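Ribulose bisphosphate carboxylase (Pyrococcus horikoshii, PDB 2CWX) catalyses the carboxylation and oxygenation of ribulose 1,5-bisphosphate, as a magnesium-dependent form III Rubisco built solely of large subunits. Local coordinates at the interface of chains A and B. Sequence-based numbering; all coordinates share one arbitrary frame. Chains: chain A/B, Ribulose bisphosphate carboxylase.

Contact 1: the interface of chains A and B. Residues chain A 229-231, 234, 256, 260; chain B 259-260.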
loop_
_atom_site.group_PDB
_atom_site.type_symbol
_atom_site.label_atom_id
_atom_site.label_comp_id
_atom_site.label_asym_id
_atom_site.label_seq_id
_atom_site.Cartn_x
_atom_site.Cartn_y
_atom_site.Cartn_z
ATOM N N GLY A 229 -23.559 -5.058 -11.980
ATOM C CA GLY A 229 -23.688 -3.795 -11.256
ATOM C C GLY A 229 -22.721 -2.758 -11.823
ATOM O O GLY A 229 -22.039 -3.034 -12.813
ATOM N N PRO A 230 -22.639 -1.582 -11.209
ATOM C CA PRO A 230 -21.525 -0.660 -11.482
ATOM C C PRO A 230 -20.202 -1.419 -11.357
ATOM O O PRO A 230 -20.104 -2.317 -10.511
ATOM C CB PRO A 230 -21.648 0.377 -10.381
ATOM C CG PRO A 230 -23.090 0.315 -9.982
ATOM C CD PRO A 230 -23.511 -1.097 -10.135
ATOM N N VAL A 231 -19.206 -1.095 -12.185
ATOM C CA VAL A 231 -18.081 -1.986 -12.317
ATOM C C VAL A 231 -17.357 -2.280 -11.054
ATOM O O VAL A 231 -16.853 -3.359 -10.924
ATOM C CB VAL A 231 -16.898 -1.528 -13.200
ATOM C CG1 VAL A 231 -16.424 -2.713 -14.044
ATOM C CG2 VAL A 231 -17.152 -0.357 -13.942
ATOM N N MET A 234 -19.252 -4.982 -9.400
ATOM C CA MET A 234 -19.061 -6.285 -10.038
ATOM C C MET A 234 -17.704 -6.886 -9.719
ATOM O O MET A 234 -17.614 -8.075 -9.500
ATOM C CB MET A 234 -19.119 -6.289 -11.583
ATOM C CG MET A 234 -20.278 -5.751 -12.207
ATOM S SD MET A 234 -20.491 -6.475 -13.868
ATOM C CE MET A 234 -19.702 -5.242 -14.807
ATOM N N ALA A 256 -24.748 -4.048 -18.868
ATOM C CA ALA A 256 -23.502 -3.577 -18.273
ATOM C C ALA A 256 -22.599 -2.844 -19.242
ATOM O O ALA A 256 -22.054 -1.776 -18.910
ATOM C CB ALA A 256 -22.751 -4.743 -17.650
ATOM N N ALA A 260 -17.110 -2.181 -19.343
ATOM C CA ALA A 260 -17.055 -2.938 -18.106
ATOM C C ALA A 260 -16.682 -4.372 -18.409
ATOM O O ALA A 260 -15.886 -4.967 -17.688
ATOM C CB ALA A 260 -18.387 -2.889 -17.391
ATOM N N SER B 259 -22.663 0.352 -16.715
ATOM C CA SER B 259 -21.791 -0.092 -15.616
ATOM C C SER B 259 -20.513 0.747 -15.501
ATOM O O SER B 259 -20.098 1.170 -14.408
ATOM C CB SER B 259 -21.441 -1.548 -15.827
ATOM O OG SER B 259 -20.579 -2.037 -14.822
ATOM N N ALA B 260 -19.850 0.966 -16.621
ATOM C CA ALA B 260 -18.694 1.837 -16.627
ATOM C C ALA B 260 -19.047 3.277 -16.300
ATOM O O ALA B 260 -18.284 3.954 -15.610
ATOM C CB ALA B 260 -18.022 1.801 -17.940
HETATM O O HOH W 1 -19.673 -0.692 -19.281
#

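Contact 2: the interface of chains A and B. Residues chain A 52, 54, 61-62, 65; chain B 161-163, 165.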
loop_
_atom_site.group_PDB
_atom_site.type_symbol
_atom_site.label_atom_id
_atom_site.label_comp_id
_atom_site.label_asym_id
_atom_site.label_seq_id
_atom_site.Cartn_x
_atom_site.Cartn_y
_atom_site.Cartn_z
ATOM N N ILE A 52 -12.769 8.427 -41.622
ATOM C CA ILE A 52 -12.125 9.730 -41.398
ATOM C C ILE A 52 -13.053 10.932 -41.509
ATOM O O ILE A 52 -12.625 12.061 -41.263
ATOM C CB ILE A 52 -10.917 9.921 -42.370
ATOM C CG1 ILE A 52 -11.377 10.021 -43.828
ATOM C CG2 ILE A 52 -9.873 8.789 -42.189
ATOM C CD1 ILE A 52 -10.247 10.519 -44.774
ATOM N N THR A 54 -15.073 13.878 -43.306
ATOM C CA THR A 54 -15.014 14.732 -44.501
ATOM C C THR A 54 -13.845 15.702 -44.461
ATOM O O THR A 54 -13.049 15.673 -43.515
ATOM C CB THR A 54 -16.288 15.548 -44.605
ATOM O OG1 THR A 54 -16.472 16.268 -43.380
ATOM C CG2 THR A 54 -17.524 14.650 -44.694
ATOM N N LEU A 61 -4.981 18.202 -45.179
ATOM C CA LEU A 61 -5.532 16.841 -44.992
ATOM C C LEU A 61 -4.408 15.837 -44.646
ATOM O O LEU A 61 -3.661 15.438 -45.553
ATOM C CB LEU A 61 -6.251 16.418 -46.282
ATOM C CG LEU A 61 -6.931 15.048 -46.459
ATOM C CD1 LEU A 61 -5.945 13.951 -46.872
ATOM C CD2 LEU A 61 -7.742 14.627 -45.234
ATOM N N PRO A 62 -4.283 15.422 -43.371
ATOM C CA PRO A 62 -3.081 14.696 -42.922
ATOM C C PRO A 62 -2.839 13.401 -43.696
ATOM O O PRO A 62 -3.794 12.787 -44.161
ATOM C CB PRO A 62 -3.342 14.412 -41.441
ATOM C CG PRO A 62 -4.549 15.213 -41.045
ATOM C CD PRO A 62 -5.278 15.566 -42.289
ATOM N N ALA A 65 -4.722 10.419 -42.474
ATOM C CA ALA A 65 -6.130 10.427 -42.857
ATOM C C ALA A 65 -6.335 9.756 -44.210
ATOM O O ALA A 65 -7.214 8.918 -44.351
ATOM C CB ALA A 65 -6.670 11.834 -42.872
ATOM N N PRO B 161 -10.368 16.462 -40.909
ATOM C CA PRO B 161 -11.108 15.206 -40.719
ATOM C C PRO B 161 -11.098 14.810 -39.268
ATOM O O PRO B 161 -10.391 15.407 -38.468
ATOM C CB PRO B 161 -10.307 14.202 -41.549
ATOM C CG PRO B 161 -8.935 14.768 -41.577
ATOM C CD PRO B 161 -9.163 16.256 -41.738
ATOM N N LYS B 162 -11.899 13.816 -38.932
ATOM C CA LYS B 162 -12.107 13.473 -37.547
ATOM C C LYS B 162 -11.000 12.547 -37.036
ATOM O O LYS B 162 -10.878 12.315 -35.833
ATOM C CB LYS B 162 -13.509 12.878 -37.348
ATOM C CG LYS B 162 -13.760 11.492 -37.921
ATOM C CD LYS B 162 -15.264 11.345 -38.290
ATOM C CE LYS B 162 -15.738 9.899 -38.180
ATOM N NZ LYS B 162 -16.451 9.596 -36.892
ATOM N N MET B 163 -10.178 12.060 -37.953
ATOM C CA MET B 163 -9.097 11.173 -37.582
ATOM C C MET B 163 -7.822 11.451 -38.394
ATOM O O MET B 163 -7.893 12.020 -39.474
ATOM C CB MET B 163 -9.581 9.717 -37.755
ATOM C CG MET B 163 -9.391 8.879 -36.503
ATOM S SD MET B 163 -10.874 8.541 -35.498
ATOM C CE MET B 163 -10.720 6.576 -35.711
ATOM N N TRP B 165 -4.673 12.931 -37.275
ATOM C CA TRP B 165 -3.714 13.962 -36.904
ATOM C C TRP B 165 -2.647 13.430 -35.965
ATOM O O TRP B 165 -2.930 12.616 -35.092
ATOM C CB TRP B 165 -4.377 15.115 -36.155
ATOM C CG TRP B 165 -5.615 15.563 -36.709
ATOM C CD1 TRP B 165 -6.850 15.036 -36.479
ATOM C CD2 TRP B 165 -5.788 16.653 -37.595
ATOM N NE1 TRP B 165 -7.787 15.739 -37.190
ATOM C CE2 TRP B 165 -7.158 16.743 -37.882
ATOM C CE3 TRP B 165 -4.914 17.558 -38.202
ATOM C CZ2 TRP B 165 -7.682 17.708 -38.711
ATOM C CZ3 TRP B 165 -5.432 18.516 -39.046
ATOM C CH2 TRP B 165 -6.810 18.582 -39.293
#

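Contact 1: the interface of chains A and B
B:Ser259 of one Rubisco large subunit inserts its side chain between A:Gly229, A:Val231, A:Ala256 and A:Ala260 of the other. The site belongs to the two-fold dimer interface, and the catalytic domain of this family is an alpha/beta barrel. B:Ser259 lies in the first turn of helix 258-271 and gives up 67 Å² of surface to the partner.

The hydroxyl OG of B:Ser259 donates a hydrogen bond to the backbone O of A:Gly229 at 2.7 Å, in the carbonyl plane. With chi1 at 179°, B:Ser259 OG swings away from its own N and toward the start of helix 231-244. There the A:Val231 N-H is shared between two acceptors of the serine. A:Val231 N lies 3.1 Å from B:Ser259 OG, so the hydroxyl can accept from it while donating to the glycine. The other arm, A:Val231 N to B:Ser259 O, is 3.3 Å long and comes in 53° above the carbonyl plane. B:Ser259 N donates to A:Ala256 O at 3.1 Å, on a lone pair.

Water 1 bonds A:Ala256 O at 2.6 Å and bridges to the backbone N atoms of A:Ala260 and B:Ala260. It thus ties both copies of helix 258-271 together near their N-terminal ends.

Apolar contacts fill the rest. The methyl CB of A:Ala260 packs on B:Ser259 CB at 3.7 Å. A:Val231 CG2 rests against B:Ala260 CA at 3.8 Å.

Contact 2: the interface of chains A and B
B:Pro161 packs its ring among A:Ile52, A:Leu61, A:Pro62 and A:Ala65, at a junction between an N-terminal domain segment of one Rubisco subunit and an active-site loop of the other. B:Pro161 follows a cis peptide bond and has 60 Å² hidden by the partner.

This is the tightly packed part. The CD edge of A:Pro62 faces B:Pro161 CG at 3.8 Å. A:Leu61 crosses the same proline obliquely and touches B:Pro161 CG with CD2. A:Ala65 CB closes on B:Pro161 CG at 3.9 Å. A:Ile52, with 42 Å² hidden, sets its carbonyl O beside B:Pro161 CB. A:Ile52 O also accepts from B:Lys162 N at 3.0 Å, with the donor above the carbonyl plane.

The edge formed by B:Met163 and B:Trp165 is looser. B:Met163 adds mainly its backbone O, near A:Ala65 CB. A:Pro62 CG sits over one face of the six-membered ring of B:Trp165, 3.9 Å from its centroid, in a CH-pi contact. The indole is held from its own chain: B:Trp165 NE1 donates to B:Pro161 O at 2.9 Å. A leucine here, with no indole, is likely to leave A:Pro62 CG without its flat partner and the B:Pro161 carbonyl without its donor.

The B:Lys162 side chain runs off from the contact. Its chi1 of 70° sets B:Lys162 CG between the backbone N and the carbonyl carbon, 3.6 Å from A:Ile52 O. B:Lys162 probably binds substrate, so the contact probably helps the neighbouring subunit position this part of the active site.

Contact 1 and contact 2 lie about 33 Å apart, measured between the centres of their C-alpha atoms, and share no residues. Both belong to one two-fold interface, so each recurs with the chains exchanged. Contact 1 joins catalytic-domain elements, with helix 258-271 contributed by both chains. Contact 2 instead sets an N-terminal domain segment, including helix 63-67, against the partner's catalytic domain. The centre of contact 1 is about 12 Å from A:His278, whereas contact 2 involves the substrate-site loop of chain B. The dimer is therefore joined at separate places, and its active sites probably depend on pairing. The deposited assembly holds eight such subunits.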